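PDB 1ZS3: lactococcus lactis MG1363 DpsA, which binds DNA by means of an N-terminal helix and, as a Dps-family protein assembled into a twelve-subunit shell, probably protects the cell against oxidative stress. Local coordinates for the interface of chains A and B and the interface of chains A and C. Numbering follows the deposited sequence. Chains: chain A/B/C, Lactococcus lactis MG1363 DpsA.

Contacts 1 and 2 belong to the same two-fold interface of chains A and B, their C-alpha centres about 31 Å apart, and each has a twin with the chains exchanged. Helix 27-51 gives B:Tyr51 to contact 1 and A:Thr46 and A:Ile50 to contact 2; A:Val86 and B:Val86 serve one each. Contact 3 joins chains A and C, its C-alpha centre about 24 Å from that of contact 1 and 39 Å from that of contact 2. Segment 82-86 of chain A links contacts 1 and 3. The A–C interface is not an exact two-fold; both kinds of junction together fit the closed Dps dodecamer of the deposited assembly.

Contact 1: the interface of chains A and B. Residues chain A 10-11, 14, 85-86, 92; chain B 51, 104-105, 107-108.
A:Lys10, A:Tyr11 and A:Glu14 have helical backbone angles, whereas A:Ile85 and A:Val86 are extended (phi/psi -139/137° at A:Val86), and B:Pro104 to B:Tyr108 follow a 3-10 turn. The B:Tyr108 ring lies under the N-terminal helix of chain A: A:Lys10 CB sits over the centre of one face, 3.8 Å from the ring centroid, and B:Lys107 CG over the rim of the opposite face. The phenol OH of B:Tyr108 donates to the anti lone pair of the A:Glu14 carboxylate oxygen OE2 at 2.7 Å. A:Tyr11, CG anti to the backbone N (chi1 -175°), crosses B:Lys105 at about a right angle, its CG 3.8 Å from B:Lys105 CG. B:Lys107 NZ reaches the syn lone pair of A:Glu92 OE1 at 3.0 Å in a salt bridge. A:Glu14 meets B:Lys107 CE tip to tip, its carboxylate near NZ but not bonded, and may also favour a charged ammonium. B:Tyr51 OH grips the A:Val86 backbone, accepting from N along a bent path at 2.7 Å and donating in plane to a lone pair of O at 2.6 Å. B:Lys107 CB lies over the B:Tyr51 ring centre. The site pins helix 5-23, loop 85-86 and helix 90-96 of one subunit against 3-10 helix 104-108 and the end of helix 27-51 of its two-fold mate.

Contact 2: the interface of chains A and B. Residues chain A 46, 50, 62; chain B 72-73, 76-77, 80, 86.
Helices 27-51 and 55-81 of chain A pack on helix 55-81 of chain B, with the loop residue B:Val86 at the margin. A:Arg62, its chain extended from CG to NE, meets B:Asp77 tip to tip and end-on. A:Arg62 NH2 donates to B:Asp77 OD2 at 2.8 Å, almost straight (175° at H), and A:Arg62 NH1 to B:Asp77 OD1 at 3.2 Å. Both carboxylate oxygens offer syn lone pairs, and the two flat groups are nearly coplanar, 24° apart, so the paired bonds restrict rotation of either. The B:Phe73 ring lies along one guanidinium face, the planes nearly parallel, with CD2 3.7 Å from A:Arg62 CZ and offset toward the rim; A:Arg62 CD covers the rim of the same ring. Next to this polar pair, A:Ile50 places CG1 beside its backbone N (chi1 -76°) and drives CD1 between B:Phe72 CE1 and B:Ser76 CB, 3.7 Å from each. The other branch, A:Ile50 CG2, turns to B:Leu80 CD1 at 3.8 Å. A:Thr46 turns its methyl CG2 to B:Phe73 CZ at 3.6 Å and also touches B:Phe72 CE1. Aromatic and aliphatic packing bordered by a bidentate salt bridge thus helps hold the two-fold dimer together, as in the dimer-based shells of the Dps family.

Contact 3: the interface of chains A and C. Residues chain A 82, 140, 142-143; chain C 130, 133, 149, 152-153, 156.
The start of helix 142-165 of chain A, with loop residues A:Glu82 and A:Glu140, abuts helices 111-138 and 142-165 of chain C. A:Phe142 places CG beside its backbone N (chi1 -41°) and sets its ring against C:Ile133, C:Val149 and C:Tyr152, a mainly apolar patch. C:Ile133 reaches it tip to tip, CD1 lying 3.6 Å from A:Phe142 CD1, while C:Ile133 CG2 stands over the rim of one face; the carbonyl O of A:Glu140 lies over the opposite face. A:Phe142 turns its CD1 edge to the C:Tyr152 ring, edge-to-face, planes 74° and centroids 5.3 Å apart. C:Val149 CG1 packs under A:Phe142 CB at 3.9 Å. With CG anti to the backbone N (chi1 172°), C:Tyr152 extends past this cluster, and its phenol OH donates to A:Glu82 OE1 at 2.5 Å, from above the carboxylate plane. C:Leu156 CD2 rests against A:Glu82 CD at 3.7 Å. A:Ala143 CB approaches C:Gly153 CA at 3.6 Å, which probably lets the two helices pack closely. An alanine at C:Tyr152 would remove both the ring and the phenol, and would probably loosen the packing on A:Phe142 and lose the tie to A:Glu82. The site joins subunits outside the two-fold dimer and so probably helps close the twelve-subunit shell.

Contact 1: the interface of chains A and B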
ATOM      1  N   LYS A  10      49.447   1.977   1.471  1.00 78.48           N
ATOM      2  CA  LYS A  10      48.180   2.577   1.910  1.00 76.86           C
ATOM      3  C   LYS A  10      47.792   2.049   3.299  1.00 75.73           C
ATOM      4  O   LYS A  10      47.349   2.814   4.152  1.00 75.23           O
ATOM      5  CB  LYS A  10      47.074   2.323   0.868  1.00 76.78           C
ATOM      6  CG  LYS A  10      47.116   3.260  -0.360  1.00 76.41           C
ATOM      7  CD  LYS A  10      46.026   2.898  -1.431  1.00 76.59           C
ATOM      8  CE  LYS A  10      44.982   4.042  -1.671  1.00 76.53           C
ATOM      9  NZ  LYS A  10      44.856   4.449  -3.113  1.00 76.27           N
ATOM     10  N   TYR A  11      48.014   0.742   3.529  1.00 74.31           N
ATOM     11  CA  TYR A  11      47.671   0.099   4.832  1.00 73.55           C
ATOM     12  C   TYR A  11      48.602   0.507   6.009  1.00 73.84           C
ATOM     13  O   TYR A  11      48.144   0.757   7.135  1.00 73.45           O
ATOM     14  CB  TYR A  11      47.655  -1.433   4.684  1.00 72.96           C
ATOM     15  CG  TYR A  11      47.202  -2.142   5.950  1.00 72.18           C
ATOM     16  CD1 TYR A  11      47.988  -3.109   6.579  1.00 71.73           C
ATOM     17  CD2 TYR A  11      45.996  -1.796   6.557  1.00 72.20           C
ATOM     18  CE1 TYR A  11      47.564  -3.724   7.768  1.00 71.16           C
ATOM     19  CE2 TYR A  11      45.577  -2.400   7.730  1.00 71.47           C
ATOM     20  CZ  TYR A  11      46.359  -3.354   8.326  1.00 71.11           C
ATOM     21  OH  TYR A  11      45.907  -3.930   9.474  1.00 70.99           O
ATOM     22  N   GLU A  14      47.807   3.925   7.036  1.00 73.03           N
ATOM     23  CA  GLU A  14      46.518   3.976   7.718  1.00 72.39           C
ATOM     24  C   GLU A  14      46.728   3.635   9.174  1.00 72.40           C
ATOM     25  O   GLU A  14      46.261   4.371  10.032  1.00 71.98           O
ATOM     26  CB  GLU A  14      45.551   2.980   7.077  1.00 72.63           C
ATOM     27  CG  GLU A  14      44.217   2.780   7.803  1.00 71.31           C
ATOM     28  CD  GLU A  14      43.635   1.379   7.651  1.00 68.50           C
ATOM     29  OE1 GLU A  14      43.363   0.751   8.695  1.00 66.90           O
ATOM     30  OE2 GLU A  14      43.439   0.924   6.501  1.00 66.03           O
ATOM     31  N   ILE A  85      37.931   6.539   8.176  1.00 44.31           N
ATOM     32  CA  ILE A  85      38.151   5.141   8.002  1.00 43.90           C
ATOM     33  C   ILE A  85      37.481   4.428   9.144  1.00 43.02           C
ATOM     34  O   ILE A  85      37.222   4.993  10.221  1.00 42.36           O
ATOM     35  CB  ILE A  85      39.692   4.869   7.964  1.00 44.62           C
ATOM     36  CG1 ILE A  85      40.121   4.463   6.543  1.00 46.73           C
ATOM     37  CG2 ILE A  85      40.146   3.844   9.017  1.00 43.08           C
ATOM     38  CD1 ILE A  85      40.221   5.618   5.537  1.00 48.63           C
ATOM     39  N   VAL A  86      37.156   3.186   8.868  1.00 42.14           N
ATOM     40  CA  VAL A  86      36.168   2.477   9.646  1.00 41.40           C
ATOM     41  C   VAL A  86      36.630   1.047   9.893  1.00 40.37           C
ATOM     42  O   VAL A  86      37.152   0.389   8.982  1.00 39.02           O
ATOM     43  CB  VAL A  86      34.807   2.585   8.900  1.00 41.56           C
ATOM     44  CG1 VAL A  86      34.001   1.309   8.949  1.00 41.78           C
ATOM     45  CG2 VAL A  86      34.009   3.754   9.466  1.00 42.48           C
ATOM     46  N   GLU A  92      39.676  -6.246  13.918  1.00 52.48           N
ATOM     47  CA  GLU A  92      39.578  -4.871  14.416  1.00 52.28           C
ATOM     48  C   GLU A  92      38.394  -4.688  15.374  1.00 52.58           C
ATOM     49  O   GLU A  92      38.476  -3.850  16.265  1.00 52.54           O
ATOM     50  CB  GLU A  92      39.520  -3.812  13.316  1.00 51.88           C
ATOM     51  CG  GLU A  92      39.864  -4.257  11.908  1.00 51.56           C
ATOM     52  CD  GLU A  92      40.267  -3.109  11.013  1.00 51.92           C
ATOM     53  OE1 GLU A  92      39.974  -3.213   9.805  1.00 51.67           O
ATOM     54  OE2 GLU A  92      40.822  -2.097  11.512  1.00 52.54           O
TER
ATOM     55  N   TYR B  51      33.206  -0.048   1.510  1.00 40.97           N
ATOM     56  CA  TYR B  51      34.479   0.438   0.915  1.00 40.47           C
ATOM     57  C   TYR B  51      34.555   0.391  -0.597  1.00 40.31           C
ATOM     58  O   TYR B  51      35.320   1.153  -1.162  1.00 41.99           O
ATOM     59  CB  TYR B  51      35.703  -0.289   1.496  1.00 39.12           C
ATOM     60  CG  TYR B  51      36.081   0.206   2.873  1.00 35.29           C
ATOM     61  CD1 TYR B  51      36.634   1.466   3.048  1.00 32.59           C
ATOM     62  CD2 TYR B  51      35.902  -0.593   3.982  1.00 33.74           C
ATOM     63  CE1 TYR B  51      36.993   1.925   4.290  1.00 31.31           C
ATOM     64  CE2 TYR B  51      36.259  -0.160   5.235  1.00 33.17           C
ATOM     65  CZ  TYR B  51      36.791   1.108   5.394  1.00 32.09           C
ATOM     66  OH  TYR B  51      37.121   1.539   6.667  1.00 31.62           O
ATOM     67  N   PRO B 104      41.870  -6.881   6.608  1.00 58.39           N
ATOM     68  CA  PRO B 104      41.723  -5.421   6.716  1.00 58.30           C
ATOM     69  C   PRO B 104      42.262  -4.631   5.511  1.00 58.24           C
ATOM     70  O   PRO B 104      41.913  -3.468   5.309  1.00 58.36           O
ATOM     71  CB  PRO B 104      42.525  -5.068   7.987  1.00 58.55           C
ATOM     72  CG  PRO B 104      42.670  -6.337   8.734  1.00 58.73           C
ATOM     73  CD  PRO B 104      42.699  -7.439   7.691  1.00 58.64           C
ATOM     74  N   LYS B 105      43.124  -5.279   4.737  1.00 58.38           N
ATOM     75  CA  LYS B 105      43.674  -4.692   3.540  1.00 58.54           C
ATOM     76  C   LYS B 105      42.708  -4.633   2.361  1.00 57.11           C
ATOM     77  O   LYS B 105      43.005  -3.972   1.367  1.00 57.55           O
ATOM     78  CB  LYS B 105      44.932  -5.475   3.099  1.00 59.64           C
ATOM     79  CG  LYS B 105      46.251  -5.177   3.845  1.00 60.78           C
ATOM     80  CD  LYS B 105      47.502  -5.821   3.112  1.00 62.46           C
ATOM     81  CE  LYS B 105      47.667  -7.333   3.452  1.00 63.96           C
ATOM     82  NZ  LYS B 105      48.411  -7.500   4.779  1.00 65.23           N
ATOM     83  N   LYS B 107      39.922  -3.099   2.069  1.00 51.66           N
ATOM     84  CA  LYS B 107      39.424  -1.724   1.802  1.00 51.00           C
ATOM     85  C   LYS B 107      40.019  -1.043   0.569  1.00 51.28           C
ATOM     86  O   LYS B 107      39.408  -0.148   0.000  1.00 51.48           O
ATOM     87  CB  LYS B 107      39.516  -0.767   3.000  1.00 51.27           C
ATOM     88  CG  LYS B 107      40.496  -1.104   4.144  1.00 51.40           C
ATOM     89  CD  LYS B 107      40.208  -0.135   5.320  1.00 51.15           C
ATOM     90  CE  LYS B 107      40.787  -0.661   6.608  1.00 52.71           C
ATOM     91  NZ  LYS B 107      39.756  -1.244   7.553  1.00 53.35           N
ATOM     92  N   TYR B 108      41.205  -1.458   0.132  1.00 51.83           N
ATOM     93  CA  TYR B 108      41.907  -0.833  -1.010  1.00 51.07           C
ATOM     94  C   TYR B 108      41.975  -1.718  -2.222  1.00 51.43           C
ATOM     95  O   TYR B 108      42.640  -1.319  -3.165  1.00 51.29           O
ATOM     96  CB  TYR B 108      43.360  -0.411  -0.651  1.00 50.45           C
ATOM     97  CG  TYR B 108      43.479   0.342   0.636  1.00 47.84           C
ATOM     98  CD1 TYR B 108      43.023   1.660   0.731  1.00 46.51           C
ATOM     99  CD2 TYR B 108      44.026  -0.256   1.760  1.00 45.00           C
ATOM    100  CE1 TYR B 108      43.131   2.378   1.912  1.00 47.08           C
ATOM    101  CE2 TYR B 108      44.132   0.433   2.945  1.00 45.76           C
ATOM    102  CZ  TYR B 108      43.691   1.756   3.031  1.00 47.01           C
ATOM    103  OH  TYR B 108      43.806   2.438   4.239  1.00 47.00           O
TER

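Contact 2: the interface of chains A and B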
ATOM      1  N   THR A  46      22.028 -11.117  18.522  1.00 39.84           N
ATOM      2  CA  THR A  46      21.767 -12.271  17.696  1.00 40.04           C
ATOM      3  C   THR A  46      21.749 -13.574  18.497  1.00 42.30           C
ATOM      4  O   THR A  46      20.870 -14.425  18.294  1.00 43.75           O
ATOM      5  CB  THR A  46      22.817 -12.386  16.621  1.00 38.89           C
ATOM      6  OG1 THR A  46      22.723 -11.267  15.728  1.00 37.00           O
ATOM      7  CG2 THR A  46      22.557 -13.576  15.732  1.00 38.70           C
ATOM      8  N   ILE A  50      18.117 -15.727  19.673  1.00 45.82           N
ATOM      9  CA  ILE A  50      17.999 -17.130  19.321  1.00 46.28           C
ATOM     10  C   ILE A  50      17.697 -18.075  20.493  1.00 46.79           C
ATOM     11  O   ILE A  50      16.949 -19.019  20.318  1.00 48.33           O
ATOM     12  CB  ILE A  50      19.256 -17.596  18.557  1.00 46.40           C
ATOM     13  CG1 ILE A  50      19.217 -17.078  17.136  1.00 47.40           C
ATOM     14  CG2 ILE A  50      19.372 -19.115  18.521  1.00 46.25           C
ATOM     15  CD1 ILE A  50      20.407 -17.412  16.339  1.00 48.06           C
ATOM     16  N   ARG A  62      15.892  -9.381  18.385  1.00 41.62           N
ATOM     17  CA  ARG A  62      16.286  -9.457  16.965  1.00 40.65           C
ATOM     18  C   ARG A  62      16.095  -8.126  16.260  1.00 41.25           C
ATOM     19  O   ARG A  62      16.740  -7.852  15.257  1.00 40.89           O
ATOM     20  CB  ARG A  62      15.438 -10.477  16.207  1.00 40.09           C
ATOM     21  CG  ARG A  62      15.800 -11.912  16.472  1.00 39.55           C
ATOM     22  CD  ARG A  62      15.197 -12.944  15.547  1.00 39.02           C
ATOM     23  NE  ARG A  62      15.142 -14.231  16.212  1.00 37.50           N
ATOM     24  CZ  ARG A  62      14.948 -15.378  15.622  1.00 37.54           C
ATOM     25  NH1 ARG A  62      14.754 -15.451  14.300  1.00 36.13           N
ATOM     26  NH2 ARG A  62      14.927 -16.497  16.319  1.00 38.81           N
TER
ATOM     27  N   PHE B  72      20.991 -17.015   8.291  1.00 35.95           N
ATOM     28  CA  PHE B  72      21.544 -17.411   9.574  1.00 35.72           C
ATOM     29  C   PHE B  72      20.366 -17.686  10.469  1.00 35.78           C
ATOM     30  O   PHE B  72      20.277 -18.737  11.100  1.00 35.58           O
ATOM     31  CB  PHE B  72      22.422 -16.303  10.161  1.00 35.35           C
ATOM     32  CG  PHE B  72      23.106 -16.692  11.460  1.00 35.01           C
ATOM     33  CD1 PHE B  72      22.506 -16.440  12.692  1.00 35.48           C
ATOM     34  CD2 PHE B  72      24.342 -17.318  11.453  1.00 35.00           C
ATOM     35  CE1 PHE B  72      23.141 -16.789  13.912  1.00 34.53           C
ATOM     36  CE2 PHE B  72      24.979 -17.680  12.670  1.00 34.84           C
ATOM     37  CZ  PHE B  72      24.381 -17.400  13.901  1.00 33.94           C
ATOM     38  N   PHE B  73      19.426 -16.757  10.483  1.00 37.02           N
ATOM     39  CA  PHE B  73      18.328 -16.784  11.446  1.00 36.56           C
ATOM     40  C   PHE B  73      17.343 -17.873  11.108  1.00 36.98           C
ATOM     41  O   PHE B  73      16.901 -18.602  11.995  1.00 36.00           O
ATOM     42  CB  PHE B  73      17.651 -15.418  11.509  1.00 35.72           C
ATOM     43  CG  PHE B  73      18.227 -14.507  12.569  1.00 34.68           C
ATOM     44  CD1 PHE B  73      18.717 -13.261  12.223  1.00 33.02           C
ATOM     45  CD2 PHE B  73      18.238 -14.873  13.900  1.00 34.42           C
ATOM     46  CE1 PHE B  73      19.220 -12.415  13.150  1.00 33.37           C
ATOM     47  CE2 PHE B  73      18.763 -14.040  14.847  1.00 34.50           C
ATOM     48  CZ  PHE B  73      19.252 -12.801  14.479  1.00 34.65           C
ATOM     49  N   SER B  76      19.078 -21.282  11.790  1.00 38.34           N
ATOM     50  CA  SER B  76      19.231 -21.388  13.231  1.00 39.21           C
ATOM     51  C   SER B  76      17.915 -21.743  13.886  1.00 39.60           C
ATOM     52  O   SER B  76      17.893 -22.526  14.829  1.00 39.78           O
ATOM     53  CB  SER B  76      19.788 -20.107  13.814  1.00 39.98           C
ATOM     54  OG  SER B  76      21.049 -19.804  13.257  1.00 41.63           O
ATOM     55  N   ASP B  77      16.821 -21.157  13.381  1.00 39.97           N
ATOM     56  CA  ASP B  77      15.456 -21.424  13.876  1.00 39.73           C
ATOM     57  C   ASP B  77      15.054 -22.871  13.600  1.00 39.06           C
ATOM     58  O   ASP B  77      14.521 -23.529  14.486  1.00 36.20           O
ATOM     59  CB  ASP B  77      14.431 -20.513  13.201  1.00 39.42           C
ATOM     60  CG  ASP B  77      14.258 -19.222  13.923  1.00 41.30           C
ATOM     61  OD1 ASP B  77      13.770 -18.274  13.275  1.00 44.23           O
ATOM     62  OD2 ASP B  77      14.619 -19.020  15.115  1.00 39.34           O
ATOM     63  N   LEU B  80      17.041 -25.233  16.080  1.00 45.37           N
ATOM     64  CA  LEU B  80      16.566 -25.267  17.448  1.00 45.83           C
ATOM     65  C   LEU B  80      15.205 -25.909  17.508  1.00 46.61           C
ATOM     66  O   LEU B  80      14.855 -26.528  18.521  1.00 47.59           O
ATOM     67  CB  LEU B  80      16.499 -23.898  18.084  1.00 46.08           C
ATOM     68  CG  LEU B  80      17.740 -23.361  18.799  1.00 46.99           C
ATOM     69  CD1 LEU B  80      18.647 -22.779  17.765  1.00 48.11           C
ATOM     70  CD2 LEU B  80      17.390 -22.300  19.829  1.00 47.14           C
ATOM     71  N   VAL B  86      23.437 -24.350  18.074  1.00 52.61           N
ATOM     72  CA  VAL B  86      23.866 -23.444  17.078  1.00 51.77           C
ATOM     73  C   VAL B  86      24.999 -22.558  17.643  1.00 51.57           C
ATOM     74  O   VAL B  86      24.955 -22.163  18.816  1.00 51.22           O
ATOM     75  CB  VAL B  86      22.616 -22.664  16.588  1.00 51.74           C
ATOM     76  CG1 VAL B  86      22.618 -21.206  16.976  1.00 50.99           C
ATOM     77  CG2 VAL B  86      22.460 -22.808  15.116  1.00 52.69           C
TER

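Contact 3: the interface of chains A and C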
ATOM      1  N   GLU A  82      32.861  12.060   5.362  1.00 42.27           N
ATOM      2  CA  GLU A  82      33.814  13.039   5.843  1.00 43.36           C
ATOM      3  C   GLU A  82      35.239  12.505   5.802  1.00 43.62           C
ATOM      4  O   GLU A  82      36.131  13.001   6.449  1.00 43.20           O
ATOM      5  CB  GLU A  82      33.421  13.507   7.246  1.00 42.92           C
ATOM      6  CG  GLU A  82      33.590  15.027   7.371  1.00 44.66           C
ATOM      7  CD  GLU A  82      32.323  15.752   7.687  1.00 44.84           C
ATOM      8  OE1 GLU A  82      32.325  16.979   7.860  1.00 45.56           O
ATOM      9  OE2 GLU A  82      31.321  15.078   7.841  1.00 51.04           O
ATOM     10  N   GLU A 140      33.589  20.122  13.732  1.00 38.19           N
ATOM     11  CA  GLU A 140      32.594  20.593  12.753  1.00 38.29           C
ATOM     12  C   GLU A 140      32.295  19.548  11.661  1.00 36.21           C
ATOM     13  O   GLU A 140      32.207  19.867  10.473  1.00 33.27           O
ATOM     14  CB  GLU A 140      33.052  21.891  12.071  1.00 39.79           C
ATOM     15  CG  GLU A 140      33.335  23.035  13.017  1.00 42.89           C
ATOM     16  CD  GLU A 140      33.923  24.223  12.256  1.00 46.36           C
ATOM     17  OE1 GLU A 140      34.090  24.121  11.005  1.00 48.22           O
ATOM     18  OE2 GLU A 140      34.254  25.246  12.887  1.00 49.16           O
ATOM     19  N   PHE A 142      29.289  18.190  11.096  1.00 36.17           N
ATOM     20  CA  PHE A 142      27.928  18.397  11.648  1.00 37.16           C
ATOM     21  C   PHE A 142      26.919  17.260  11.400  1.00 36.52           C
ATOM     22  O   PHE A 142      26.109  16.958  12.266  1.00 36.03           O
ATOM     23  CB  PHE A 142      27.278  19.663  11.135  1.00 37.47           C
ATOM     24  CG  PHE A 142      28.182  20.824  11.040  1.00 40.49           C
ATOM     25  CD1 PHE A 142      28.725  21.195   9.803  1.00 42.60           C
ATOM     26  CD2 PHE A 142      28.447  21.601  12.141  1.00 42.74           C
ATOM     27  CE1 PHE A 142      29.510  22.298   9.684  1.00 43.16           C
ATOM     28  CE2 PHE A 142      29.247  22.710  12.019  1.00 44.23           C
ATOM     29  CZ  PHE A 142      29.769  23.054  10.784  1.00 43.76           C
ATOM     30  N   ALA A 143      26.910  16.703  10.190  1.00 36.00           N
ATOM     31  CA  ALA A 143      25.976  15.621   9.839  1.00 35.32           C
ATOM     32  C   ALA A 143      26.286  14.415  10.698  1.00 34.84           C
ATOM     33  O   ALA A 143      25.391  13.782  11.217  1.00 34.99           O
ATOM     34  CB  ALA A 143      26.044  15.271   8.360  1.00 34.58           C
TER
ATOM     35  N   THR C 130      28.233  25.496   5.151  1.00 33.23           N
ATOM     36  CA  THR C 130      29.028  25.540   6.356  1.00 33.39           C
ATOM     37  C   THR C 130      28.946  26.860   7.107  1.00 33.58           C
ATOM     38  O   THR C 130      28.674  26.879   8.311  1.00 33.43           O
ATOM     39  CB  THR C 130      30.456  25.150   5.955  1.00 33.56           C
ATOM     40  OG1 THR C 130      30.503  23.708   5.856  1.00 34.66           O
ATOM     41  CG2 THR C 130      31.430  25.457   6.986  1.00 36.51           C
ATOM     42  N   ILE C 133      25.405  27.406   8.499  1.00 36.11           N
ATOM     43  CA  ILE C 133      25.098  26.631   9.707  1.00 36.92           C
ATOM     44  C   ILE C 133      25.529  27.419  10.938  1.00 38.30           C
ATOM     45  O   ILE C 133      24.717  27.674  11.821  1.00 37.99           O
ATOM     46  CB  ILE C 133      25.789  25.296   9.711  1.00 37.03           C
ATOM     47  CG1 ILE C 133      25.279  24.408   8.570  1.00 37.33           C
ATOM     48  CG2 ILE C 133      25.655  24.632  11.080  1.00 38.00           C
ATOM     49  CD1 ILE C 133      26.047  23.117   8.429  1.00 37.44           C
ATOM     50  N   VAL C 149      22.082  21.807   8.190  1.00 29.61           N
ATOM     51  CA  VAL C 149      22.995  20.699   8.513  1.00 30.96           C
ATOM     52  C   VAL C 149      22.740  19.478   7.653  1.00 32.39           C
ATOM     53  O   VAL C 149      23.639  18.845   7.137  1.00 33.97           O
ATOM     54  CB  VAL C 149      22.911  20.274   9.990  1.00 30.69           C
ATOM     55  CG1 VAL C 149      23.544  18.900  10.207  1.00 31.09           C
ATOM     56  CG2 VAL C 149      23.550  21.289  10.928  1.00 31.49           C
ATOM     57  N   TYR C 152      24.039  19.935   4.180  1.00 29.31           N
ATOM     58  CA  TYR C 152      25.476  19.676   4.265  1.00 28.93           C
ATOM     59  C   TYR C 152      25.771  18.210   4.149  1.00 27.56           C
ATOM     60  O   TYR C 152      26.608  17.806   3.358  1.00 28.39           O
ATOM     61  CB  TYR C 152      26.016  20.248   5.568  1.00 29.28           C
ATOM     62  CG  TYR C 152      27.445  19.880   5.877  1.00 30.79           C
ATOM     63  CD1 TYR C 152      27.759  19.028   6.925  1.00 32.58           C
ATOM     64  CD2 TYR C 152      28.487  20.414   5.148  1.00 32.44           C
ATOM     65  CE1 TYR C 152      29.060  18.715   7.213  1.00 33.50           C
ATOM     66  CE2 TYR C 152      29.787  20.122   5.442  1.00 32.82           C
ATOM     67  CZ  TYR C 152      30.070  19.265   6.468  1.00 33.83           C
ATOM     68  OH  TYR C 152      31.365  18.944   6.753  1.00 35.48           O
ATOM     69  N   GLY C 153      25.030  17.411   4.896  1.00 26.28           N
ATOM     70  CA  GLY C 153      25.213  15.970   4.910  1.00 25.46           C
ATOM     71  C   GLY C 153      24.899  15.360   3.547  1.00 24.38           C
ATOM     72  O   GLY C 153      25.590  14.437   3.104  1.00 24.16           O
ATOM     73  N   LEU C 156      27.794  16.010   0.899  1.00 29.21           N
ATOM     74  CA  LEU C 156      28.852  15.039   1.142  1.00 30.60           C
ATOM     75  C   LEU C 156      28.542  13.694   0.487  1.00 32.13           C
ATOM     76  O   LEU C 156      29.347  13.117  -0.218  1.00 34.03           O
ATOM     77  CB  LEU C 156      29.060  14.812   2.630  1.00 30.76           C
ATOM     78  CG  LEU C 156      30.072  15.675   3.376  1.00 32.24           C
ATOM     79  CD1 LEU C 156      30.026  17.077   2.894  1.00 32.31           C
ATOM     80  CD2 LEU C 156      29.837  15.617   4.904  1.00 32.21           C
TER